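PDB 4GAX: amorpha-4,11-diene synthase from Artemisia annua, which probably catalyses the metal-dependent conversion of farnesyl diphosphate to a sesquiterpene, the crystallised form being a mutant of alpha-bisabolol synthase. Local coordinates for residues Val283-Phe287 with Tyr549-Val553; Leu503-Ile507 with Val529-Asp533. All coordinates share one frame; numbering follows the deposited sequence.

Both contacts are helix-to-helix packings in the alpha-helical terpene synthase fold; 283-287 and 503-507 both fall in the region of the metal-binding domain family. Contact 2 is nested inside contact 1 along the chain: 283-287 comes first, then 503-507 and 529-533, and 549-553 last. Their centres lie about 19 Å apart. Helix 519-535 of contact 2 is followed directly in the chain by helix 547-557 of contact 1. The two contacts also meet in space, where F287 CD2 of contact 1 packs on F531 CE1 of contact 2 at 4.0 Å. Helix 519-535 thus takes part on two sides: V529, H530 and D533 face helix 489-513, while F531 reaches F287 of helix 282-292.

Contact 1: Val283-Phe287 with Tyr549-Val553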
loop_
_atom_site.group_PDB
_atom_site.type_symbol
_atom_site.label_atom_id
_atom_site.label_comp_id
_atom_site.label_asym_id
_atom_site.label_seq_id
_atom_site.Cartn_x
_atom_site.Cartn_y
_atom_site.Cartn_z
ATOM N N VAL A 283 -9.761 -13.868 1.980
ATOM C CA VAL A 283 -8.906 -13.579 0.827
ATOM C C VAL A 283 -8.681 -12.078 0.745
ATOM O O VAL A 283 -7.562 -11.602 0.526
ATOM C CB VAL A 283 -9.524 -14.086 -0.498
ATOM C CG1 VAL A 283 -8.654 -13.651 -1.693
ATOM C CG2 VAL A 283 -9.674 -15.603 -0.468
ATOM N N GLU A 284 -9.761 -11.342 0.967
ATOM C CA GLU A 284 -9.732 -9.886 0.999
ATOM C C GLU A 284 -8.848 -9.315 2.116
ATOM O O GLU A 284 -8.134 -8.331 1.914
ATOM C CB GLU A 284 -11.165 -9.350 1.091
ATOM C CG GLU A 284 -11.990 -9.564 -0.199
ATOM C CD GLU A 284 -12.425 -11.023 -0.454
ATOM O OE1 GLU A 284 -12.384 -11.865 0.476
ATOM O OE2 GLU A 284 -12.813 -11.334 -1.605
ATOM N N CYS A 285 -8.873 -9.929 3.292
ATOM C CA CYS A 285 -8.025 -9.442 4.386
ATOM C C CYS A 285 -6.564 -9.698 4.043
ATOM O O CYS A 285 -5.696 -8.861 4.292
ATOM C CB CYS A 285 -8.378 -10.132 5.702
ATOM S SG CYS A 285 -10.076 -9.798 6.275
ATOM N N TYR A 286 -6.293 -10.864 3.472
ATOM C CA TYR A 286 -4.925 -11.195 3.070
ATOM C C TYR A 286 -4.389 -10.234 1.994
ATOM O O TYR A 286 -3.240 -9.801 2.060
ATOM C CB TYR A 286 -4.836 -12.646 2.566
ATOM C CG TYR A 286 -3.441 -12.960 2.099
ATOM C CD1 TYR A 286 -3.166 -13.226 0.765
ATOM C CD2 TYR A 286 -2.388 -12.948 2.994
ATOM C CE1 TYR A 286 -1.847 -13.485 0.338
ATOM C CE2 TYR A 286 -1.081 -13.199 2.588
ATOM C CZ TYR A 286 -0.819 -13.467 1.255
ATOM O OH TYR A 286 0.485 -13.707 0.859
ATOM N N PHE A 287 -5.231 -9.894 1.015
ATOM C CA PHE A 287 -4.807 -9.030 -0.089
ATOM C C PHE A 287 -4.407 -7.668 0.450
ATOM O O PHE A 287 -3.425 -7.073 0.016
ATOM C CB PHE A 287 -5.916 -8.899 -1.152
ATOM C CG PHE A 287 -5.442 -8.296 -2.452
ATOM C CD1 PHE A 287 -4.594 -9.009 -3.292
ATOM C CD2 PHE A 287 -5.841 -7.021 -2.831
ATOM C CE1 PHE A 287 -4.137 -8.452 -4.493
ATOM C CE2 PHE A 287 -5.397 -6.461 -4.034
ATOM C CZ PHE A 287 -4.541 -7.174 -4.861
ATOM N N TYR A 549 -10.774 -4.942 -8.817
ATOM C CA TYR A 549 -10.195 -5.542 -7.620
ATOM C C TYR A 549 -10.036 -7.056 -7.781
ATOM O O TYR A 549 -9.028 -7.629 -7.355
ATOM C CB TYR A 549 -11.072 -5.220 -6.403
ATOM C CG TYR A 549 -10.518 -5.681 -5.069
ATOM C CD1 TYR A 549 -9.880 -4.786 -4.213
ATOM C CD2 TYR A 549 -10.649 -7.004 -4.657
ATOM C CE1 TYR A 549 -9.370 -5.204 -2.985
ATOM C CE2 TYR A 549 -10.150 -7.432 -3.440
ATOM C CZ TYR A 549 -9.517 -6.532 -2.606
ATOM O OH TYR A 549 -9.028 -6.973 -1.396
ATOM N N LYS A 550 -11.029 -7.701 -8.390
ATOM C CA LYS A 550 -10.993 -9.155 -8.530
ATOM C C LYS A 550 -9.799 -9.603 -9.366
ATOM O O LYS A 550 -9.119 -10.574 -9.028
ATOM C CB LYS A 550 -12.277 -9.693 -9.154
ATOM C CG LYS A 550 -12.430 -11.205 -8.984
ATOM C CD LYS A 550 -13.085 -11.856 -10.189
ATOM C CE LYS A 550 -14.491 -11.331 -10.423
ATOM N NZ LYS A 550 -15.126 -11.991 -11.606
ATOM N N ASN A 551 -9.538 -8.902 -10.462
ATOM C CA ASN A 551 -8.451 -9.325 -11.332
ATOM C C ASN A 551 -7.066 -9.016 -10.794
ATOM O O ASN A 551 -6.105 -9.699 -11.144
ATOM C CB ASN A 551 -8.640 -8.818 -12.760
ATOM C CG ASN A 551 -9.622 -9.671 -13.541
ATOM O OD1 ASN A 551 -9.236 -10.630 -14.220
ATOM N ND2 ASN A 551 -10.903 -9.338 -13.431
ATOM N N LEU A 552 -6.965 -7.992 -9.948
ATOM C CA LEU A 552 -5.719 -7.714 -9.254
ATOM C C LEU A 552 -5.367 -8.909 -8.377
ATOM O O LEU A 552 -4.211 -9.351 -8.355
ATOM C CB LEU A 552 -5.825 -6.449 -8.386
ATOM C CG LEU A 552 -5.980 -5.105 -9.107
ATOM C CD1 LEU A 552 -6.103 -3.983 -8.095
ATOM C CD2 LEU A 552 -4.819 -4.827 -10.063
ATOM N N VAL A 553 -6.364 -9.431 -7.661
ATOM C CA VAL A 553 -6.161 -10.593 -6.797
ATOM C C VAL A 553 -5.690 -11.787 -7.626
ATOM O O VAL A 553 -4.726 -12.464 -7.267
ATOM C CB VAL A 553 -7.451 -10.952 -6.028
ATOM C CG1 VAL A 553 -7.240 -12.207 -5.184
ATOM C CG2 VAL A 553 -7.883 -9.783 -5.159
#
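F287 and Y549 both hold CG opposite the backbone N, with chi1 at -167° and -175°, and these torsions carry the two rings into the gap between helices 282-292 and 547-557. The short helix axes come no nearer than 11.6 Å, so long side chains bridge the space. The rings form a T-shaped pair. The edge of F287 points at the face of Y549, with centroids 5.3 Å apart and planes at 66°. The leading atom is F287 CD2, which lies 3.7 Å from Y549 CZ. V553 covers one face of the F287 ring. Its CG2 stands almost over the ring centre, 3.9 Å from the centroid, which makes a CH-pi contact. At the far end of the ring, F287 CZ meets L552 CB at 3.8 Å, the two side chains crossing at about a right angle. V283 adds a smaller apolar touch, CG1 to V553 CG1 at 4.0 Å. E284 lies beside the Y549 hydroxyl, its CB 4.0 Å from OH. OE2 of E284 is bonded elsewhere, to NE1 of W37, a residue that also touches V283 and V553. From helix 519-535, F531 touches F287, and V534 touches Y549 and L552. No hydrogen bond joins 283-287 to 549-553. The chemistry is aromatic and aliphatic, which suggests that helix 547-557 is held here mainly by apolar and ring contacts in a buried setting.

Contact 2: Leu503-Ile507 with Val529-Asp533; sequences LWKDI and VHFLD
The antiparallel pair of helices 489-513 and 519-535, consecutive in the chain, meets here through W504 and I507 on one side and V529, H530 and D533 on the other. The segment axes are 12.2 Å apart, and W504 spans much of that gap. Its six-membered ring leads. CZ3 touches V529 CG1 at 3.7 Å and H530 CD2 at 3.5 Å. The six-membered ring of W504 and the H530 ring are 28° from parallel, but offset so far that little of one lies over the other. The edge of the indole also runs up to the V529 carbonyl, with CH2 3.6 Å from V529 O and that oxygen near the ring plane. The same oxygen accepts the backbone N-H of L532. V529 has CG1 opposite its backbone N (chi1 175°), and this one methyl serves two neighbours: besides W504 it meets I507 CD1 tip to tip at 3.8 Å.

This pairing belongs to the alpha-helical terpene synthase fold, and segment 503-507 falls within the region of the metal-binding domain family. Helix 447-461 packs against the first of the two helices, with L455 touching W504 and I507, and Y451 touching I507. W215 packs edge-to-face on H530.

The polar part lies at the NE1 side of the indole. A water accepts from W504 NE1 at 3.1 Å and donates to D533 OD1 at 2.8 Å, bridging the two helices where no direct hydrogen bond does. The carboxylate of D533 is turned 79° from the indole plane, and its OD1 also passes within 4.0 Å of W504 CZ2. K216 makes a cation-pi contact with W504, and a long, weak ion pair runs from its NZ to D533 OD2.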
loop_
_atom_site.group_PDB
_atom_site.type_symbol
_atom_site.label_atom_id
_atom_site.label_comp_id
_atom_site.label_asym_id
_atom_site.label_seq_id
_atom_site.Cartn_x
_atom_site.Cartn_y
_atom_site.Cartn_z
ATOM N N LEU A 503 -4.356 15.870 -0.914
ATOM C CA LEU A 503 -3.972 14.922 0.139
ATOM C C LEU A 503 -2.789 14.046 -0.256
ATOM O O LEU A 503 -1.899 13.788 0.563
ATOM C CB LEU A 503 -5.175 14.059 0.540
ATOM C CG LEU A 503 -6.199 14.825 1.372
ATOM C CD1 LEU A 503 -7.512 14.060 1.405
ATOM C CD2 LEU A 503 -5.676 15.069 2.790
ATOM N N TRP A 504 -2.763 13.556 -1.492
ATOM C CA TRP A 504 -1.624 12.738 -1.909
ATOM C C TRP A 504 -0.349 13.565 -1.813
ATOM O O TRP A 504 0.715 13.048 -1.449
ATOM C CB TRP A 504 -1.785 12.210 -3.349
ATOM C CG TRP A 504 -2.900 11.199 -3.557
ATOM C CD1 TRP A 504 -4.025 11.365 -4.324
ATOM C CD2 TRP A 504 -2.974 9.866 -3.019
ATOM N NE1 TRP A 504 -4.797 10.224 -4.281
ATOM C CE2 TRP A 504 -4.177 9.291 -3.491
ATOM C CE3 TRP A 504 -2.142 9.101 -2.190
ATOM C CZ2 TRP A 504 -4.570 7.990 -3.154
ATOM C CZ3 TRP A 504 -2.539 7.800 -1.851
ATOM C CH2 TRP A 504 -3.738 7.263 -2.334
ATOM N N LYS A 505 -0.445 14.844 -2.163
ATOM C CA LYS A 505 0.719 15.722 -2.075
ATOM C C LYS A 505 1.133 15.947 -0.612
ATOM O O LYS A 505 2.330 15.971 -0.293
ATOM C CB LYS A 505 0.462 17.054 -2.804
ATOM C CG LYS A 505 0.626 16.944 -4.335
ATOM C CD LYS A 505 0.411 18.281 -5.060
ATOM C CE LYS A 505 -1.018 18.765 -4.915
ATOM N NZ LYS A 505 -1.217 20.041 -5.675
ATOM N N ASP A 506 0.152 16.126 0.268
ATOM C CA ASP A 506 0.438 16.271 1.697
ATOM C C ASP A 506 1.140 15.024 2.219
ATOM O O ASP A 506 2.091 15.095 3.007
ATOM C CB ASP A 506 -0.860 16.483 2.482
ATOM C CG ASP A 506 -1.413 17.883 2.328
ATOM O OD1 ASP A 506 -0.606 18.836 2.195
ATOM O OD2 ASP A 506 -2.657 18.030 2.344
ATOM N N ILE A 507 0.665 13.868 1.775
ATOM C CA ILE A 507 1.249 12.599 2.215
ATOM C C ILE A 507 2.670 12.402 1.693
ATOM O O ILE A 507 3.535 11.864 2.405
ATOM C CB ILE A 507 0.343 11.424 1.806
ATOM C CG1 ILE A 507 -0.908 11.438 2.693
ATOM C CG2 ILE A 507 1.071 10.091 1.951
ATOM C CD1 ILE A 507 -2.102 10.772 2.060
ATOM N N VAL A 529 -1.178 3.306 2.517
ATOM C CA VAL A 529 -1.890 4.508 2.042
ATOM C C VAL A 529 -2.243 4.387 0.561
ATOM O O VAL A 529 -3.365 4.684 0.155
ATOM C CB VAL A 529 -1.045 5.803 2.247
ATOM C CG1 VAL A 529 -1.757 7.009 1.641
ATOM C CG2 VAL A 529 -0.788 6.048 3.729
ATOM N N HIS A 530 -1.292 3.941 -0.255
ATOM C CA HIS A 530 -1.572 3.763 -1.685
ATOM C C HIS A 530 -2.612 2.673 -1.930
ATOM O O HIS A 530 -3.410 2.747 -2.878
ATOM C CB HIS A 530 -0.278 3.470 -2.456
ATOM C CG HIS A 530 0.582 4.679 -2.644
ATOM N ND1 HIS A 530 1.958 4.639 -2.563
ATOM C CD2 HIS A 530 0.254 5.964 -2.915
ATOM C CE1 HIS A 530 2.442 5.853 -2.769
ATOM N NE2 HIS A 530 1.428 6.677 -2.979
ATOM N N PHE A 531 -2.628 1.672 -1.057
ATOM C CA PHE A 531 -3.659 0.634 -1.151
ATOM C C PHE A 531 -5.083 1.183 -1.092
ATOM O O PHE A 531 -6.028 0.598 -1.676
ATOM C CB PHE A 531 -3.468 -0.436 -0.069
ATOM C CG PHE A 531 -4.506 -1.506 -0.115
ATOM C CD1 PHE A 531 -4.495 -2.442 -1.137
ATOM C CD2 PHE A 531 -5.510 -1.566 0.838
ATOM C CE1 PHE A 531 -5.459 -3.434 -1.200
ATOM C CE2 PHE A 531 -6.481 -2.565 0.783
ATOM C CZ PHE A 531 -6.451 -3.501 -0.238
ATOM N N LEU A 532 -5.264 2.307 -0.406
ATOM C CA LEU A 532 -6.619 2.867 -0.256
ATOM C C LEU A 532 -7.211 3.177 -1.618
ATOM O O LEU A 532 -8.431 3.098 -1.811
ATOM C CB LEU A 532 -6.615 4.141 0.601
ATOM C CG LEU A 532 -6.094 4.076 2.046
ATOM C CD1 LEU A 532 -5.817 5.489 2.589
ATOM C CD2 LEU A 532 -7.073 3.351 2.933
ATOM N N ASP A 533 -6.343 3.513 -2.570
ATOM C CA ASP A 533 -6.792 3.813 -3.928
ATOM C C ASP A 533 -7.369 2.568 -4.595
ATOM O O ASP A 533 -8.264 2.673 -5.427
ATOM C CB ASP A 533 -5.639 4.381 -4.768
ATOM C CG ASP A 533 -6.123 5.322 -5.863
ATOM O OD1 ASP A 533 -7.078 6.102 -5.620
ATOM O OD2 ASP A 533 -5.549 5.282 -6.970
HETATM O O HOH W 1 -6.693 8.787 -6.241
#